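Local coordinates for 3-keto-5-aminohexanoate cleavage protein (Burkholderia xenovorans LB400, PDB 3E02) that probably cleaves 3-keto-5-aminohexanoate or a related beta-keto acid with the help of a zinc ion bound in a TIM-barrel domain, at residues E37-A42 against K76-A81; D66-F71 against L99-A104; R106-S111 against E296-L301; T160-G163 against R168-F171. One frame throughout, in Å; residues are numbered along the deposited sequence.

Contact 1 of 4, residues E37-A42 against K76-A81; sequences EGVAAA and KERTDA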
loop_
_atom_site.group_PDB
_atom_site.type_symbol
_atom_site.label_atom_id
_atom_site.label_comp_id
_atom_site.label_asym_id
_atom_site.label_seq_id
_atom_site.Cartn_x
_atom_site.Cartn_y
_atom_site.Cartn_z
ATOM N N GLU A 37 28.564 23.150 -16.898
ATOM C CA GLU A 37 27.904 22.124 -16.079
ATOM C C GLU A 37 26.963 21.212 -16.866
ATOM O O GLU A 37 26.971 19.990 -16.656
ATOM C CB GLU A 37 27.187 22.785 -14.896
ATOM C CG GLU A 37 28.156 23.145 -13.807
ATOM C CD GLU A 37 28.582 21.901 -13.029
ATOM O OE1 GLU A 37 27.724 21.330 -12.318
ATOM O OE2 GLU A 37 29.755 21.473 -13.185
ATOM N N GLY A 38 26.176 21.803 -17.766
ATOM C CA GLY A 38 25.264 21.058 -18.626
ATOM C C GLY A 38 26.020 20.079 -19.514
ATOM O O GLY A 38 25.637 18.909 -19.619
ATOM N N VAL A 39 27.112 20.554 -20.126
ATOM C CA VAL A 39 27.965 19.717 -20.974
ATOM C C VAL A 39 28.590 18.567 -20.179
ATOM O O VAL A 39 28.538 17.426 -20.624
ATOM C CB VAL A 39 29.050 20.539 -21.719
ATOM C CG1 VAL A 39 30.005 19.622 -22.508
ATOM C CG2 VAL A 39 28.383 21.551 -22.684
ATOM N N ALA A 40 29.134 18.870 -18.998
ATOM C CA ALA A 40 29.729 17.846 -18.114
ATOM C C ALA A 40 28.703 16.783 -17.703
ATOM O O ALA A 40 29.006 15.584 -17.727
ATOM C CB ALA A 40 30.372 18.488 -16.875
ATOM N N ALA A 41 27.496 17.233 -17.342
ATOM C CA ALA A 41 26.388 16.342 -16.975
ATOM C C ALA A 41 25.981 15.439 -18.148
ATOM O O ALA A 41 25.786 14.230 -17.965
ATOM C CB ALA A 41 25.194 17.146 -16.464
ATOM N N ALA A 42 25.868 16.025 -19.344
ATOM C CA ALA A 42 25.538 15.280 -20.564
ATOM C C ALA A 42 26.630 14.258 -20.882
ATOM O O ALA A 42 26.334 13.087 -21.132
ATOM C CB ALA A 42 25.291 16.220 -21.755
ATOM N N LYS A 76 23.216 23.518 -27.117
ATOM C CA LYS A 76 22.806 22.839 -28.346
ATOM C C LYS A 76 24.018 22.489 -29.237
ATOM O O LYS A 76 24.072 21.402 -29.819
ATOM C CB LYS A 76 21.803 23.693 -29.134
ATOM C CG LYS A 76 21.253 23.020 -30.391
ATOM C CD LYS A 76 20.386 23.951 -31.187
ATOM C CE LYS A 76 19.861 23.260 -32.424
ATOM N NZ LYS A 76 19.262 24.228 -33.379
ATOM N N GLU A 77 24.969 23.409 -29.318
ATOM C CA GLU A 77 26.183 23.219 -30.108
ATOM C C GLU A 77 27.185 22.224 -29.510
ATOM O O GLU A 77 27.843 21.526 -30.278
ATOM C CB GLU A 77 26.896 24.571 -30.291
ATOM C CG GLU A 77 28.121 24.536 -31.199
ATOM N N ARG A 78 27.243 22.137 -28.171
ATOM C CA ARG A 78 28.219 21.289 -27.470
ATOM C C ARG A 78 27.702 19.936 -26.987
ATOM O O ARG A 78 28.502 19.073 -26.626
ATOM C CB ARG A 78 28.836 22.057 -26.311
ATOM C CG ARG A 78 29.652 23.270 -26.754
ATOM C CD ARG A 78 30.428 23.814 -25.581
ATOM N NE ARG A 78 31.484 22.875 -25.185
ATOM C CZ ARG A 78 32.013 22.735 -23.965
ATOM N NH1 ARG A 78 31.596 23.446 -22.912
ATOM N NH2 ARG A 78 32.968 21.825 -23.786
ATOM N N THR A 79 26.374 19.749 -26.958
ATOM C CA THR A 79 25.790 18.454 -26.586
ATOM C C THR A 79 24.487 18.212 -27.346
ATOM O O THR A 79 23.894 19.150 -27.887
ATOM C CB THR A 79 25.604 18.312 -25.041
ATOM O OG1 THR A 79 24.945 17.080 -24.739
ATOM C CG2 THR A 79 24.799 19.464 -24.452
ATOM N N ASP A 80 24.083 16.938 -27.400
ATOM C CA ASP A 80 22.810 16.581 -28.045
ATOM C C ASP A 80 21.754 16.283 -26.987
ATOM O O ASP A 80 20.695 15.798 -27.301
ATOM C CB ASP A 80 22.953 15.462 -29.097
ATOM C CG ASP A 80 23.392 14.132 -28.522
ATOM O OD1 ASP A 80 24.031 14.117 -27.459
ATOM O OD2 ASP A 80 23.127 13.093 -29.174
ATOM N N ALA A 81 22.023 16.621 -25.720
ATOM C CA ALA A 81 21.041 16.422 -24.650
ATOM C C ALA A 81 19.766 17.213 -24.942
ATOM O O ALA A 81 19.817 18.277 -25.574
ATOM C CB ALA A 81 21.618 16.837 -23.273
#

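Contact 2 of 4, residues D66-F71 against L99-A104; sequences DLFMRF and LAPARA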
loop_
_atom_site.group_PDB
_atom_site.type_symbol
_atom_site.label_atom_id
_atom_site.label_comp_id
_atom_site.label_asym_id
_atom_site.label_seq_id
_atom_site.Cartn_x
_atom_site.Cartn_y
_atom_site.Cartn_z
ATOM N N ASP A 66 16.497 36.438 -22.405
ATOM C CA ASP A 66 17.845 36.840 -22.843
ATOM C C ASP A 66 18.961 36.065 -22.135
ATOM O O ASP A 66 19.985 35.780 -22.764
ATOM C CB ASP A 66 18.078 38.354 -22.662
ATOM C CG ASP A 66 17.170 39.220 -23.550
ATOM O OD1 ASP A 66 16.538 38.703 -24.507
ATOM O OD2 ASP A 66 17.103 40.442 -23.283
ATOM N N LEU A 67 18.775 35.750 -20.846
ATOM C CA LEU A 67 19.736 34.931 -20.087
ATOM C C LEU A 67 19.733 33.498 -20.607
ATOM O O LEU A 67 20.800 32.902 -20.751
ATOM C CB LEU A 67 19.457 34.940 -18.571
ATOM C CG LEU A 67 19.823 36.220 -17.831
ATOM C CD1 LEU A 67 19.344 36.141 -16.390
ATOM C CD2 LEU A 67 21.341 36.465 -17.910
ATOM N N PHE A 68 18.541 32.954 -20.880
ATOM C CA PHE A 68 18.418 31.626 -21.502
ATOM C C PHE A 68 19.135 31.558 -22.855
ATOM O O PHE A 68 19.833 30.583 -23.134
ATOM C CB PHE A 68 16.960 31.186 -21.638
ATOM C CG PHE A 68 16.364 30.679 -20.366
ATOM C CD1 PHE A 68 15.794 31.546 -19.447
ATOM C CD2 PHE A 68 16.370 29.311 -20.083
ATOM C CE1 PHE A 68 15.228 31.066 -18.251
ATOM C CE2 PHE A 68 15.813 28.820 -18.905
ATOM C CZ PHE A 68 15.241 29.699 -17.984
HETATM N N MSE A 69 19.020 32.618 -23.664
HETATM C CA MSE A 69 19.725 32.682 -24.961
HETATM C C MSE A 69 21.247 32.790 -24.855
HETATM O O MSE A 69 21.929 32.648 -25.874
HETATM C CB MSE A 69 19.138 33.771 -25.866
HETATM C CG MSE A 69 17.699 33.483 -26.251
HETATM SE SE MSE A 69 17.461 31.698 -27.060
HETATM C CE MSE A 69 15.617 31.507 -26.660
ATOM N N ARG A 70 21.770 33.036 -23.646
ATOM C CA ARG A 70 23.217 33.019 -23.383
ATOM C C ARG A 70 23.743 31.619 -23.009
ATOM O O ARG A 70 24.959 31.447 -22.875
ATOM C CB ARG A 70 23.597 34.072 -22.348
ATOM C CG ARG A 70 23.451 35.495 -22.891
ATOM C CD ARG A 70 23.402 36.565 -21.808
ATOM N NE ARG A 70 24.572 36.558 -20.931
ATOM C CZ ARG A 70 24.753 37.370 -19.890
ATOM N NH1 ARG A 70 23.839 38.288 -19.555
ATOM N NH2 ARG A 70 25.864 37.244 -19.161
ATOM N N PHE A 71 22.849 30.636 -22.821
ATOM C CA PHE A 71 23.266 29.232 -22.638
ATOM C C PHE A 71 22.600 28.179 -23.546
ATOM O O PHE A 71 23.234 27.153 -23.818
ATOM C CB PHE A 71 23.267 28.791 -21.164
ATOM C CG PHE A 71 21.952 28.930 -20.434
ATOM C CD1 PHE A 71 20.956 27.957 -20.556
ATOM C CD2 PHE A 71 21.753 29.970 -19.518
ATOM C CE1 PHE A 71 19.754 28.051 -19.820
ATOM C CE2 PHE A 71 20.558 30.070 -18.770
ATOM C CZ PHE A 71 19.559 29.113 -18.922
ATOM N N LEU A 99 6.281 31.730 -18.128
ATOM C CA LEU A 99 6.159 31.158 -19.485
ATOM C C LEU A 99 7.075 31.796 -20.544
ATOM O O LEU A 99 7.300 31.184 -21.586
ATOM C CB LEU A 99 4.699 31.204 -19.983
ATOM C CG LEU A 99 3.638 30.381 -19.228
ATOM C CD1 LEU A 99 2.239 30.641 -19.814
ATOM C CD2 LEU A 99 3.968 28.880 -19.228
ATOM N N ALA A 100 7.623 32.987 -20.275
ATOM C CA ALA A 100 8.454 33.715 -21.259
ATOM C C ALA A 100 9.600 32.919 -21.911
ATOM O O ALA A 100 9.683 32.914 -23.140
ATOM C CB ALA A 100 8.972 35.032 -20.675
ATOM N N PRO A 101 10.475 32.260 -21.119
ATOM C CA PRO A 101 11.569 31.484 -21.718
ATOM C C PRO A 101 11.122 30.366 -22.674
ATOM O O PRO A 101 11.612 30.308 -23.791
ATOM C CB PRO A 101 12.300 30.929 -20.500
ATOM C CG PRO A 101 12.017 31.886 -19.437
ATOM C CD PRO A 101 10.588 32.249 -19.647
ATOM N N ALA A 102 10.177 29.530 -22.248
ATOM C CA ALA A 102 9.633 28.448 -23.091
ATOM C C ALA A 102 8.956 28.995 -24.343
ATOM O O ALA A 102 9.079 28.387 -25.415
ATOM C CB ALA A 102 8.656 27.549 -22.297
ATOM N N ARG A 103 8.236 30.117 -24.206
ATOM C CA ARG A 103 7.585 30.748 -25.356
ATOM C C ARG A 103 8.606 31.263 -26.363
ATOM O O ARG A 103 8.410 31.111 -27.565
ATOM C CB ARG A 103 6.625 31.878 -24.955
ATOM C CG ARG A 103 5.378 31.384 -24.223
ATOM C CD ARG A 103 4.112 32.026 -24.765
ATOM N NE ARG A 103 4.076 33.481 -24.612
ATOM C CZ ARG A 103 3.571 34.158 -23.572
ATOM N NH1 ARG A 103 3.056 33.551 -22.493
ATOM N NH2 ARG A 103 3.601 35.495 -23.598
ATOM N N ALA A 104 9.697 31.858 -25.871
ATOM C CA ALA A 104 10.762 32.363 -26.750
ATOM C C ALA A 104 11.572 31.227 -27.394
ATOM O O ALA A 104 11.808 31.229 -28.604
ATOM C CB ALA A 104 11.705 33.303 -25.988
#

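Contact 3 of 4, residues R106-S111 against E296-L301; sequences RPEVAS and EARAML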
loop_
_atom_site.group_PDB
_atom_site.type_symbol
_atom_site.label_atom_id
_atom_site.label_comp_id
_atom_site.label_asym_id
_atom_site.label_seq_id
_atom_site.Cartn_x
_atom_site.Cartn_y
_atom_site.Cartn_z
ATOM N N ARG A 106 10.858 27.829 -27.676
ATOM C CA ARG A 106 10.116 26.739 -28.330
ATOM C C ARG A 106 10.901 25.417 -28.163
ATOM O O ARG A 106 11.283 24.786 -29.146
ATOM C CB ARG A 106 9.788 27.097 -29.785
ATOM C CG ARG A 106 8.800 28.277 -29.893
ATOM C CD ARG A 106 8.601 28.757 -31.320
ATOM N NE ARG A 106 7.948 27.773 -32.186
ATOM C CZ ARG A 106 6.639 27.711 -32.472
ATOM N NH1 ARG A 106 5.747 28.562 -31.946
ATOM N NH2 ARG A 106 6.205 26.744 -33.289
ATOM N N PRO A 107 11.118 24.995 -26.892
ATOM C CA PRO A 107 11.929 23.819 -26.622
ATOM C C PRO A 107 11.204 22.508 -26.905
ATOM O O PRO A 107 9.984 22.479 -27.040
ATOM C CB PRO A 107 12.212 23.943 -25.122
ATOM C CG PRO A 107 10.968 24.549 -24.596
ATOM C CD PRO A 107 10.556 25.542 -25.641
ATOM N N GLU A 108 11.981 21.431 -26.978
ATOM C CA GLU A 108 11.424 20.089 -27.125
ATOM C C GLU A 108 10.645 19.677 -25.876
ATOM O O GLU A 108 9.646 18.944 -25.978
ATOM C CB GLU A 108 12.521 19.055 -27.341
ATOM C CG GLU A 108 13.261 19.187 -28.638
ATOM C CD GLU A 108 14.190 18.029 -28.820
ATOM O OE1 GLU A 108 13.743 17.006 -29.375
ATOM O OE2 GLU A 108 15.348 18.156 -28.399
ATOM N N VAL A 109 11.130 20.124 -24.711
ATOM C CA VAL A 109 10.518 19.815 -23.431
ATOM C C VAL A 109 10.455 21.044 -22.512
ATOM O O VAL A 109 11.340 21.896 -22.536
ATOM C CB VAL A 109 11.267 18.649 -22.707
ATOM C CG1 VAL A 109 10.622 18.328 -21.351
ATOM C CG2 VAL A 109 11.312 17.391 -23.600
ATOM N N ALA A 110 9.352 21.156 -21.774
ATOM C CA ALA A 110 9.193 22.171 -20.729
ATOM C C ALA A 110 8.610 21.507 -19.501
ATOM O O ALA A 110 7.822 20.562 -19.629
ATOM C CB ALA A 110 8.289 23.320 -21.198
ATOM N N SER A 111 8.977 21.990 -18.316
ATOM C CA SER A 111 8.394 21.466 -17.079
ATOM C C SER A 111 6.969 22.017 -16.974
ATOM O O SER A 111 6.669 23.073 -17.537
ATOM C CB SER A 111 9.237 21.806 -15.838
ATOM O OG SER A 111 9.297 23.189 -15.610
ATOM N N GLU A 296 17.501 8.233 -27.803
ATOM C CA GLU A 296 16.606 7.207 -27.232
ATOM C C GLU A 296 15.541 7.878 -26.362
ATOM O O GLU A 296 14.374 7.486 -26.411
ATOM C CB GLU A 296 17.386 6.158 -26.436
ATOM C CG GLU A 296 18.176 5.245 -27.359
ATOM C CD GLU A 296 19.168 4.336 -26.655
ATOM O OE1 GLU A 296 19.676 4.686 -25.573
ATOM O OE2 GLU A 296 19.478 3.275 -27.234
ATOM N N ALA A 297 15.948 8.899 -25.594
ATOM C CA ALA A 297 15.030 9.685 -24.765
ATOM C C ALA A 297 13.995 10.432 -25.613
ATOM O O ALA A 297 12.813 10.440 -25.270
ATOM C CB ALA A 297 15.800 10.649 -23.852
ATOM N N ARG A 298 14.437 11.035 -26.724
ATOM C CA ARG A 298 13.538 11.728 -27.676
ATOM C C ARG A 298 12.470 10.783 -28.241
ATOM O O ARG A 298 11.313 11.171 -28.369
ATOM C CB ARG A 298 14.327 12.360 -28.838
ATOM C CG ARG A 298 15.171 13.557 -28.455
ATOM C CD ARG A 298 15.795 14.229 -29.672
ATOM N NE ARG A 298 16.461 15.470 -29.267
ATOM C CZ ARG A 298 17.700 15.575 -28.784
ATOM N NH1 ARG A 298 18.502 14.520 -28.684
ATOM N NH2 ARG A 298 18.148 16.779 -28.416
ATOM N N ALA A 299 12.873 9.556 -28.569
ATOM C CA ALA A 299 11.960 8.528 -29.076
ATOM C C ALA A 299 10.986 8.086 -27.987
ATOM O O ALA A 299 9.822 7.842 -28.279
ATOM C CB ALA A 299 12.740 7.325 -29.633
HETATM N N MSE A 300 11.455 7.987 -26.741
HETATM C CA MSE A 300 10.586 7.626 -25.612
HETATM C C MSE A 300 9.541 8.717 -25.356
HETATM O O MSE A 300 8.356 8.426 -25.284
HETATM C CB MSE A 300 11.399 7.370 -24.328
HETATM C CG MSE A 300 12.207 6.081 -24.369
HETATM SE SE MSE A 300 13.565 6.019 -22.987
HETATM C CE MSE A 300 12.479 5.900 -21.418
ATOM N N LEU A 301 9.990 9.962 -25.254
ATOM C CA LEU A 301 9.100 11.101 -24.986
ATOM C C LEU A 301 8.328 11.624 -26.207
ATOM O O LEU A 301 7.392 12.419 -26.034
ATOM C CB LEU A 301 9.881 12.243 -24.342
ATOM C CG LEU A 301 10.606 11.895 -23.039
ATOM C CD1 LEU A 301 11.335 13.106 -22.484
ATOM C CD2 LEU A 301 9.648 11.363 -22.031
#

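Contact 4 of 4, residues T160-G163 against R168-F171; sequences TELG and RFEF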
loop_
_atom_site.group_PDB
_atom_site.type_symbol
_atom_site.label_atom_id
_atom_site.label_comp_id
_atom_site.label_asym_id
_atom_site.label_seq_id
_atom_site.Cartn_x
_atom_site.Cartn_y
_atom_site.Cartn_z
ATOM N N THR A 160 -1.892 24.779 -23.560
ATOM C CA THR A 160 -2.355 25.281 -24.866
ATOM C C THR A 160 -1.266 26.064 -25.607
ATOM O O THR A 160 -0.951 25.743 -26.754
ATOM C CB THR A 160 -3.627 26.161 -24.716
ATOM O OG1 THR A 160 -4.632 25.420 -24.020
ATOM C CG2 THR A 160 -4.179 26.578 -26.077
ATOM N N GLU A 161 -0.684 27.061 -24.939
ATOM C CA GLU A 161 0.328 27.930 -25.547
ATOM C C GLU A 161 1.605 27.192 -25.924
ATOM O O GLU A 161 2.092 27.341 -27.046
ATOM C CB GLU A 161 0.681 29.100 -24.630
ATOM C CG GLU A 161 -0.475 30.051 -24.403
ATOM C CD GLU A 161 -0.128 31.241 -23.527
ATOM O OE1 GLU A 161 1.038 31.387 -23.110
ATOM O OE2 GLU A 161 -1.043 32.046 -23.266
ATOM N N LEU A 162 2.137 26.398 -24.992
ATOM C CA LEU A 162 3.366 25.641 -25.244
ATOM C C LEU A 162 3.114 24.392 -26.086
ATOM O O LEU A 162 3.978 24.012 -26.868
ATOM C CB LEU A 162 4.101 25.328 -23.939
ATOM C CG LEU A 162 4.481 26.557 -23.101
ATOM C CD1 LEU A 162 5.206 26.099 -21.825
ATOM C CD2 LEU A 162 5.341 27.559 -23.871
ATOM N N GLY A 163 1.941 23.770 -25.957
ATOM C CA GLY A 163 1.576 22.616 -26.793
ATOM C C GLY A 163 1.547 22.953 -28.282
ATOM O O GLY A 163 1.945 22.129 -29.106
ATOM N N ARG A 168 6.733 18.912 -25.534
ATOM C CA ARG A 168 6.285 17.801 -24.689
ATOM C C ARG A 168 6.559 18.221 -23.252
ATOM O O ARG A 168 7.541 18.918 -22.976
ATOM C CB ARG A 168 7.004 16.482 -24.998
ATOM C CG ARG A 168 6.973 16.015 -26.440
ATOM C CD ARG A 168 5.623 16.141 -27.093
ATOM N NE ARG A 168 4.587 15.403 -26.369
ATOM C CZ ARG A 168 4.078 14.215 -26.704
ATOM N NH1 ARG A 168 4.472 13.555 -27.781
ATOM N NH2 ARG A 168 3.130 13.681 -25.951
ATOM N N PHE A 169 5.714 17.802 -22.321
ATOM C CA PHE A 169 5.882 18.214 -20.931
ATOM C C PHE A 169 6.419 17.197 -19.960
ATOM O O PHE A 169 6.154 16.004 -20.084
ATOM C CB PHE A 169 4.554 18.735 -20.365
ATOM C CG PHE A 169 3.975 19.861 -21.160
ATOM C CD1 PHE A 169 4.649 21.090 -21.233
ATOM C CD2 PHE A 169 2.773 19.710 -21.843
ATOM C CE1 PHE A 169 4.131 22.149 -21.997
ATOM C CE2 PHE A 169 2.244 20.766 -22.609
ATOM C CZ PHE A 169 2.923 21.985 -22.687
ATOM N N GLU A 170 7.219 17.715 -19.026
ATOM C CA GLU A 170 7.720 16.972 -17.871
ATOM C C GLU A 170 6.678 17.391 -16.819
ATOM O O GLU A 170 6.744 18.509 -16.303
ATOM C CB GLU A 170 9.149 17.417 -17.488
ATOM C CG GLU A 170 9.807 16.739 -16.235
ATOM C CD GLU A 170 11.012 17.519 -15.642
ATOM O OE1 GLU A 170 11.261 18.681 -16.020
ATOM O OE2 GLU A 170 11.709 16.993 -14.742
ATOM N N PHE A 171 5.714 16.515 -16.532
ATOM C CA PHE A 171 4.641 16.815 -15.566
ATOM C C PHE A 171 5.160 16.658 -14.138
ATOM O O PHE A 171 5.401 15.523 -13.698
ATOM C CB PHE A 171 3.426 15.909 -15.806
ATOM C CG PHE A 171 2.834 16.030 -17.179
ATOM C CD1 PHE A 171 2.134 17.175 -17.543
ATOM C CD2 PHE A 171 2.952 14.991 -18.110
ATOM C CE1 PHE A 171 1.572 17.304 -18.823
ATOM C CE2 PHE A 171 2.388 15.098 -19.389
ATOM C CZ PHE A 171 1.697 16.262 -19.750
#

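Contact 1 of 4, residues E37-A42 against K76-A81
Ala42, on helix 31-44, lies with its CA 6.2 Å from the CA of Ala81, and one helical turn earlier the CA of Val39 comes to 6.1 Å from that of Thr79, where helix 72-78 gives way to a turn. Val39 carries much of the contact. Its CG2 rests on Arg78 CB at 3.7 Å. With CG1 anti to the backbone N (chi1 175°), both methyls reach Arg78, and CG1 sits over one face of the guanidinium, offset toward its rim. The arginine chain bends at chi3 (69°) and crosses the valine at about a right angle. Arg78 is modelled in two conformers, and this describes one of them. Ala42 meets the turn instead. Its CB packs on Ala81 CB at 4.0 Å. It also faces Thr79 OG1, but Thr79 too is modelled twice and the closeness of that approach is doubtful. In the same conformer, Thr79 OG1 accepts from Ala81 N at 3.1 Å, which makes an ST turn just after the helix. Lys76, on the same helix, forms a salt bridge with the C-terminal carboxylate of Phe311. Ala41 and Ala81 both touch Leu49 of strand 48-54. Helix 31-44 thus packs against the C-terminal end of helix 72-78 and the turn leading to strand 82-85, in the outer layer of a TIM barrel.

Contact 2 of 4, residues D66-F71 against L99-A104
Ala104, which the methyl of Met69 touches, donates its backbone N to Ala100 O at 2.9 Å. This is an ordinary helical bond, and it carries helix 95-105 on past the kink at Pro101. Proline has no N-H, and the N of Ala102 also lacks a bond to the turn before, so the helix bends here. The meeting of the two segments itself is apolar. Pro101 turns its CB and CG to one face of the Phe68 ring. Its CB stands 3.8 Å from the centroid of the Phe68 ring and 18° off the ring normal, which makes a CH-pi contact. Its CG comes to 3.5 Å from Phe68 CE1, nearer the rim. The phenylalanine has CG anti to its own carbonyl carbon (chi1 -78°), and this swings the ring out toward the proline. Both residues are buried, and both also touch Gln63.

In the TIM-barrel fold, helix 65-68 belongs to the connection that follows strand 48-54, while helix 95-105 is part of the outer layer. Phe68 also packs on Ala53 of that strand. Its side chain is about 5 Å from that of the zinc ligand His52, so Phe68 lies near the metal site without being a ligand.

Met69, present as selenomethionine, closes the outer side of the contact. Its chain bends at chi2 (-54°) and brings CE to 4.1 Å from Ala104 C and 4.4 Å from Ala104 CB. This is looser packing than at the proline. Met69 also leans on Phe311, the last residue of the chain.

Contact 3 of 4, residues R106-S111 against E296-L301
Arg298 grips Glu108 side-on in a salt bridge, with two nitrogens directed at one oxygen. Arg298 NE donates to Glu108 OE2 at 3.0 Å and Arg298 NH2 donates to the same OE2 at 3.1 Å. OE2 receives both through its syn lone pair. A third bond, from Arg298 NE to Glu108 OE1 at 3.1 Å, is weak. All three are well off straight, at 139-145°. The carboxylate and guanidinium planes are 12° apart, so the two groups are nearly coplanar. The arginine is extended from CG to NE and the glutamate is extended beyond CG, and the two chains meet at about a right angle.

Both ends have further partners. Thr303 OG1 bonds to Glu108 OE1, while Arg298 NH1 binds Asp80 O and pairs with Asp295. The rotation of the guanidinium is thereby fixed from several sides.

Beyond the ion pair, Val109 CG2 touches Leu301 CD1 at 4.4 Å, a light apolar contact. Val109 also packs on Ile82 and Met48. Helix 294-301 thus lies against the starts of strands 82-85 and 109-113 in the TIM barrel, at the end of the strands away from the zinc.

Glu108 is buried. The facing Arg298 and the Thr303 hydroxyl probably favour its charged form there.

Contact 4 of 4, residues T160-G163 against R168-F171
Leu162 meets Phe169 at the edge of the ring. Leu162 CB lies in the ring plane, 3.7 Å from Phe169 CE1 and 3.8 Å from Phe169 CZ. The leucine also brings its CD1 to 4.1 Å from Phe169 CE1, and the two side chains cross at about a right angle. Beside it, the backbone N of Gly163 approaches Phe169 CZ obliquely at 3.9 Å.

The phenylalanine has CG anti to its carbonyl carbon (chi1 -57°), and this carries the ring across to the end of helix 152-163. Phe169 CB in turn stands 3.6 Å above the plane of the Phe171 ring, offset toward its rim.

A second shell sets the helix in place. Leu162 O is bonded by Ser165 OG and Thr167 OG1, in the short turn that leads to strand 168-173. The leucine side chain rests on Leu99 and Ala102 of helix 95-105, and Glu161 forms salt bridges with Arg103 and Arg157. Strand 168-173 is held by backbone bonds from Arg168 and Glu170 to Glu108 and Ala110, at the start of strand 109-113. The contact thus joins a TIM-barrel helix to the strand that directly follows it.

The chemistry is dispersion between a buried aromatic edge and aliphatic carbon. Such a contact fixes direction less strictly than a hydrogen bond does. The hydroxyls of Ser165 and Thr167 on Leu162 O probably add directional restraint at the helix end.

Overall arrangement
All four contacts belong to one TIM barrel but lie at different depths. Contacts 3 and 4 are buried and reach neighbouring strands, 109-113 and 168-173, which pair in parallel in the barrel sheet. Contacts 1 and 2 are partly buried and lie farther out, on the helices and connections around the barrel. Contact 3 alone is ionic across its segments; the others rest mainly on apolar packing. Polar bonds between side chains and backbone or between charged groups tie contact 3 to contact 1 and contact 2 to contact 4. Contacts 2 and 3 both come close to the zinc ligands, through Phe68 near His52 and Ser111 on His50.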